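Local coordinates for probable glutamine-binding lipoprotein GlnH (GLNBP) (Mycobacterium tuberculosis, PDB 6H20) that binds amino acids such as aspartate, glutamate and asparagine and probably signals their presence to control glutamate metabolism, at residues 100-112 with 118-132. Sequence-based numbering, arbitrary orientation.
With ASN (asparagine), chain B.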
loop_
_atom_site.group_PDB
_atom_site.type_symbol
_atom_site.label_atom_id
_atom_site.label_comp_id
_atom_site.label_asym_id
_atom_site.label_seq_id
_atom_site.Cartn_x
_atom_site.Cartn_y
_atom_site.Cartn_z
ATOM N N ILE A 100 12.499 -6.014 -5.105
ATOM C CA ILE A 100 11.674 -5.041 -5.813
ATOM C C ILE A 100 10.532 -5.768 -6.512
ATOM O O ILE A 100 10.760 -6.655 -7.344
ATOM C CB ILE A 100 12.512 -4.225 -6.807
ATOM C CG1 ILE A 100 13.701 -3.577 -6.089
ATOM C CG2 ILE A 100 11.646 -3.202 -7.528
ATOM C CD1 ILE A 100 13.343 -2.595 -5.015
ATOM N N LEU A 101 9.297 -5.391 -6.174
ATOM C CA LEU A 101 8.090 -6.050 -6.651
ATOM C C LEU A 101 7.096 -4.985 -7.084
ATOM O O LEU A 101 6.971 -3.953 -6.421
ATOM C CB LEU A 101 7.415 -6.824 -5.495
ATOM C CG LEU A 101 8.107 -7.982 -4.785
ATOM C CD1 LEU A 101 7.282 -8.407 -3.598
ATOM C CD2 LEU A 101 8.309 -9.146 -5.739
ATOM N N SER A 102 6.373 -5.243 -8.176
ATOM C CA SER A 102 5.259 -4.368 -8.515
ATOM C C SER A 102 4.016 -4.744 -7.703
ATOM O O SER A 102 3.968 -5.775 -7.020
ATOM C CB SER A 102 4.930 -4.458 -9.998
ATOM O OG SER A 102 4.385 -5.728 -10.305
ATOM N N ALA A 103 3.001 -3.874 -7.775
ATOM C CA ALA A 103 1.737 -4.130 -7.090
ATOM C C ALA A 103 1.146 -5.466 -7.509
ATOM O O ALA A 103 0.596 -6.210 -6.683
ATOM C CB ALA A 103 0.746 -2.997 -7.387
ATOM N N ALA A 104 1.272 -5.801 -8.791
ATOM C CA ALA A 104 0.707 -7.032 -9.317
ATOM C C ALA A 104 1.478 -8.268 -8.880
ATOM O O ALA A 104 1.005 -9.379 -9.135
ATOM C CB ALA A 104 0.674 -6.954 -10.847
ATOM N N GLU A 105 2.647 -8.112 -8.252
ATOM C CA GLU A 105 3.478 -9.240 -7.832
ATOM C C GLU A 105 3.505 -9.465 -6.326
ATOM O O GLU A 105 4.207 -10.372 -5.866
ATOM C CB GLU A 105 4.920 -9.046 -8.321
ATOM C CG GLU A 105 5.076 -9.030 -9.837
ATOM C CD GLU A 105 6.420 -8.483 -10.316
ATOM O OE1 GLU A 105 7.060 -7.675 -9.612
ATOM O OE2 GLU A 105 6.837 -8.854 -11.434
ATOM N N ARG A 106 2.791 -8.656 -5.541
ATOM C CA ARG A 106 2.868 -8.794 -4.087
ATOM C C ARG A 106 2.361 -10.152 -3.614
ATOM O O ARG A 106 2.983 -10.781 -2.754
ATOM C CB ARG A 106 2.064 -7.681 -3.415
ATOM C CG ARG A 106 2.660 -6.307 -3.618
ATOM C CD ARG A 106 1.728 -5.207 -3.054
ATOM N NE ARG A 106 0.520 -5.083 -3.871
ATOM C CZ ARG A 106 -0.371 -4.097 -3.732
ATOM N NH1 ARG A 106 -0.193 -3.168 -2.796
ATOM N NH2 ARG A 106 -1.437 -4.041 -4.525
ATOM N N VAL A 107 1.232 -10.618 -4.155
ATOM C CA VAL A 107 0.683 -11.896 -3.704
ATOM C C VAL A 107 1.585 -13.049 -4.129
ATOM O O VAL A 107 1.872 -13.957 -3.335
ATOM C CB VAL A 107 -0.765 -12.078 -4.197
ATOM C CG1 VAL A 107 -1.193 -13.546 -4.093
ATOM C CG2 VAL A 107 -1.703 -11.187 -3.401
ATOM N N THR A 108 2.060 -13.027 -5.379
ATOM C CA THR A 108 2.869 -14.136 -5.875
ATOM C C THR A 108 4.170 -14.276 -5.096
ATOM O O THR A 108 4.586 -15.392 -4.776
ATOM C CB THR A 108 3.152 -13.960 -7.369
ATOM O OG1 THR A 108 1.917 -14.003 -8.087
ATOM C CG2 THR A 108 4.044 -15.082 -7.866
ATOM N N ALA A 109 4.830 -13.163 -4.773
ATOM C CA ALA A 109 6.080 -13.272 -4.027
ATOM C C ALA A 109 5.858 -13.906 -2.667
ATOM O O ALA A 109 6.714 -14.651 -2.183
ATOM C CB ALA A 109 6.731 -11.900 -3.881
ATOM N N LEU A 110 4.716 -13.628 -2.039
ATOM C CA LEU A 110 4.414 -14.249 -0.755
ATOM C C LEU A 110 4.102 -15.731 -0.922
ATOM O O LEU A 110 4.577 -16.563 -0.137
ATOM C CB LEU A 110 3.262 -13.493 -0.094
ATOM C CG LEU A 110 3.635 -12.092 0.384
ATOM C CD1 LEU A 110 2.385 -11.287 0.718
ATOM C CD2 LEU A 110 4.555 -12.194 1.581
ATOM N N GLN A 111 3.312 -16.074 -1.943
ATOM C CA GLN A 111 2.977 -17.474 -2.197
ATOM C C GLN A 111 4.226 -18.305 -2.463
ATOM O O GLN A 111 4.316 -19.467 -2.031
ATOM C CB GLN A 111 2.037 -17.553 -3.397
ATOM C CG GLN A 111 0.606 -17.132 -3.106
ATOM C CD GLN A 111 -0.273 -17.226 -4.335
ATOM O OE1 GLN A 111 0.078 -16.714 -5.397
ATOM N NE2 GLN A 111 -1.418 -17.887 -4.203
ATOM N N LYS A 112 5.198 -17.733 -3.168
ATOM C CA LYS A 112 6.424 -18.430 -3.539
ATOM C C LYS A 112 7.507 -18.311 -2.479
ATOM O O LYS A 112 8.634 -18.750 -2.716
ATOM C CB LYS A 112 6.964 -17.894 -4.867
ATOM C CG LYS A 112 6.112 -18.196 -6.081
ATOM C CD LYS A 112 6.684 -17.492 -7.304
ATOM C CE LYS A 112 6.450 -18.283 -8.578
ATOM N NZ LYS A 112 5.022 -18.663 -8.754
ATOM N N VAL A 118 5.696 -8.386 2.794
ATOM C CA VAL A 118 5.468 -7.288 1.853
ATOM C C VAL A 118 4.977 -6.108 2.675
ATOM O O VAL A 118 3.998 -6.230 3.421
ATOM C CB VAL A 118 4.435 -7.665 0.781
ATOM C CG1 VAL A 118 3.987 -6.428 -0.006
ATOM C CG2 VAL A 118 5.004 -8.715 -0.178
ATOM N N VAL A 119 5.667 -4.982 2.577
ATOM C CA VAL A 119 5.203 -3.721 3.156
ATOM C C VAL A 119 5.162 -2.761 1.978
ATOM O O VAL A 119 6.169 -2.130 1.625
ATOM C CB VAL A 119 6.094 -3.199 4.287
ATOM C CG1 VAL A 119 5.384 -2.062 5.032
ATOM C CG2 VAL A 119 6.448 -4.322 5.279
ATOM N N LYS A 120 4.014 -2.721 1.306
ATOM C CA LYS A 120 3.875 -1.952 0.073
ATOM C C LYS A 120 2.413 -1.592 -0.098
ATOM O O LYS A 120 1.706 -2.189 -0.921
ATOM C CB LYS A 120 4.391 -2.751 -1.131
ATOM C CG LYS A 120 4.547 -1.864 -2.374
ATOM C CD LYS A 120 4.505 -2.681 -3.654
ATOM C CE LYS A 120 4.650 -1.818 -4.909
ATOM N NZ LYS A 120 3.918 -0.519 -4.867
ATOM N N THR A 121 1.966 -0.629 0.709
ATOM C CA THR A 121 0.602 -0.095 0.699
ATOM C C THR A 121 -0.457 -1.174 0.441
ATOM O O THR A 121 -1.368 -0.995 -0.363
ATOM C CB THR A 121 0.464 1.082 -0.293
ATOM O OG1 THR A 121 0.740 0.657 -1.644
ATOM C CG2 THR A 121 1.426 2.215 0.076
ATOM N N MET A 122 -0.351 -2.311 1.124
ATOM C CA MET A 122 -1.090 -3.489 0.676
ATOM C C MET A 122 -2.433 -3.558 1.388
ATOM O O MET A 122 -2.509 -3.958 2.555
ATOM C CB MET A 122 -0.285 -4.769 0.878
ATOM C CG MET A 122 -0.854 -5.932 0.092
ATOM S SD MET A 122 0.246 -7.336 0.191
ATOM C CE MET A 122 -0.655 -8.494 -0.827
ATOM N N SER A 123 -3.499 -3.178 0.679
ATOM C CA SER A 123 -4.832 -3.221 1.272
ATOM C C SER A 123 -5.239 -4.649 1.606
ATOM O O SER A 123 -5.072 -5.577 0.807
ATOM C CB SER A 123 -5.864 -2.625 0.324
ATOM O OG SER A 123 -5.588 -1.258 0.136
ATOM N N ILE A 124 -5.797 -4.807 2.797
ATOM C CA ILE A 124 -6.265 -6.100 3.279
ATOM C C ILE A 124 -7.664 -6.316 2.722
ATOM O O ILE A 124 -8.578 -5.535 3.008
ATOM C CB ILE A 124 -6.299 -6.110 4.811
ATOM C CG1 ILE A 124 -4.916 -5.867 5.425
ATOM C CG2 ILE A 124 -6.889 -7.434 5.335
ATOM C CD1 ILE A 124 -4.985 -5.338 6.887
ATOM N N THR A 125 -7.843 -7.378 1.938
ATOM C CA THR A 125 -9.147 -7.692 1.363
ATOM C C THR A 125 -9.462 -9.169 1.573
ATOM O O THR A 125 -8.571 -9.997 1.784
ATOM C CB THR A 125 -9.223 -7.387 -0.145
ATOM O OG1 THR A 125 -8.387 -8.303 -0.863
ATOM C CG2 THR A 125 -8.794 -5.935 -0.440
ATOM N N CYS A 126 -10.748 -9.497 1.465
ATOM C CA CYS A 126 -11.154 -10.891 1.602
ATOM C C CYS A 126 -10.587 -11.750 0.480
ATOM O O CYS A 126 -10.136 -12.878 0.720
ATOM C CB CYS A 126 -12.673 -10.984 1.652
ATOM S SG CYS A 126 -13.324 -10.391 3.222
ATOM N N GLU A 127 -10.596 -11.239 -0.755
ATOM C CA GLU A 127 -10.029 -12.010 -1.857
ATOM C C GLU A 127 -8.544 -12.272 -1.640
ATOM O O GLU A 127 -8.060 -13.386 -1.878
ATOM C CB GLU A 127 -10.263 -11.295 -3.190
ATOM C CG GLU A 127 -11.648 -11.517 -3.775
ATOM C CD GLU A 127 -12.018 -12.989 -3.880
ATOM O OE1 GLU A 127 -12.956 -13.419 -3.174
ATOM O OE2 GLU A 127 -11.373 -13.716 -4.666
ATOM N N ARG A 128 -7.800 -11.265 -1.167
ATOM C CA ARG A 128 -6.378 -11.490 -0.925
ATOM C C ARG A 128 -6.153 -12.436 0.244
ATOM O O ARG A 128 -5.179 -13.194 0.247
ATOM C CB ARG A 128 -5.651 -10.161 -0.702
ATOM C CG ARG A 128 -5.513 -9.353 -1.974
ATOM C CD ARG A 128 -5.032 -7.945 -1.679
ATOM N NE ARG A 128 -4.909 -7.195 -2.930
ATOM C CZ ARG A 128 -4.518 -5.926 -2.996
ATOM N NH1 ARG A 128 -4.201 -5.273 -1.882
ATOM N NH2 ARG A 128 -4.419 -5.319 -4.177
ATOM N N ARG A 129 -7.048 -12.418 1.229
ATOM C CA ARG A 129 -6.904 -13.302 2.378
ATOM C C ARG A 129 -7.103 -14.771 2.030
ATOM O O ARG A 129 -6.718 -15.636 2.828
ATOM C CB ARG A 129 -7.853 -12.869 3.487
ATOM C CG ARG A 129 -7.210 -11.876 4.425
ATOM C CD ARG A 129 -7.888 -11.875 5.782
ATOM N NE ARG A 129 -7.137 -11.151 6.809
ATOM C CZ ARG A 129 -6.093 -11.646 7.472
ATOM N NH1 ARG A 129 -5.648 -12.869 7.210
ATOM N NH2 ARG A 129 -5.493 -10.918 8.405
ATOM N N LYS A 130 -7.699 -15.074 0.874
ATOM C CA LYS A 130 -7.745 -16.458 0.408
ATOM C C LYS A 130 -6.365 -16.960 0.006
ATOM O O LYS A 130 -6.149 -18.178 -0.062
ATOM C CB LYS A 130 -8.668 -16.569 -0.808
ATOM C CG LYS A 130 -10.140 -16.307 -0.531
ATOM C CD LYS A 130 -10.948 -16.335 -1.821
ATOM C CE LYS A 130 -12.403 -15.996 -1.563
ATOM N NZ LYS A 130 -13.332 -17.048 -2.046
ATOM N N LEU A 131 -5.432 -16.048 -0.268
ATOM C CA LEU A 131 -4.131 -16.376 -0.832
ATOM C C LEU A 131 -2.949 -16.055 0.071
ATOM O O LEU A 131 -1.931 -16.745 -0.014
ATOM C CB LEU A 131 -3.932 -15.642 -2.168
ATOM C CG LEU A 131 -5.045 -15.846 -3.189
ATOM C CD1 LEU A 131 -4.821 -14.951 -4.397
ATOM C CD2 LEU A 131 -5.106 -17.312 -3.600
ATOM N N VAL A 132 -3.032 -15.011 0.901
ATOM C CA VAL A 132 -1.940 -14.620 1.782
ATOM C C VAL A 132 -2.512 -14.242 3.141
ATOM O O VAL A 132 -3.716 -14.033 3.298
ATOM C CB VAL A 132 -1.123 -13.436 1.219
ATOM C CG1 VAL A 132 -0.559 -13.776 -0.156
ATOM C CG2 VAL A 132 -1.982 -12.169 1.147
HETATM N N ASN B . -3.567 -0.002 -1.642
HETATM C CA ASN B . -3.974 -0.359 -3.001
HETATM C C ASN B . -3.817 -1.856 -3.197
HETATM O O ASN B . -3.882 -2.350 -4.338
HETATM C CB ASN B . -3.153 0.414 -4.036
HETATM C CG ASN B . -1.702 0.001 -4.058
HETATM O OD1 ASN B . -1.190 -0.621 -3.132
HETATM N ND2 ASN B . -1.037 0.319 -5.144
HETATM O OXT ASN B . -3.620 -2.571 -2.191
HETATM O O HOH W 1 -1.850 -19.061 -1.522
#
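R106 reaches from the start of helix 106-111 to the backbone of 120-122, and its guanidinium joins the two segments to the bound asparagine. NH1 donates a hydrogen bond to K120 O at 2.8 Å, an acceptor lying in the guanidinium plane, and another at 2.8 Å to ASN OD1; NH2 donates to ASN O. A bend at chi3 (-70°) turns the group back far enough for NE to reach A103 O (3.0 Å), which helps to fix its rotation, while the A103 methyl lies over one face, toward its rim, and M122 CG over the opposite one. R128, extended from CG to NE, arrives from the short helix capped by T125 OG1, and its NH1 and NH2 grip ASN OXT and O in nearly straight bonds. The two guanidinium planes stand 68° apart, and NH2 to NH2 is 3.3 Å because both donate to ASN O. This is the amino-acid site of a family 3 solute-binding protein, in which R106 and R128 share the ligand carboxylate; S123 N adds a bond to OXT, T121 OG1 donates to OD1, the ligand N donates to T121 O and S123 OG, and T171 and D209 bind the ligand as well. K120 crosses R106 at about a right angle, CD against CD, and its NZ forms a salt bridge with D58. Behind the pocket, M122 CE meets R106 CB and V107 CG2, V118 CG2 sits against L110 CG at 3.7 Å, and V132 CG1 touches L110 CB. A water bridges Q111 NE2 and L131 O.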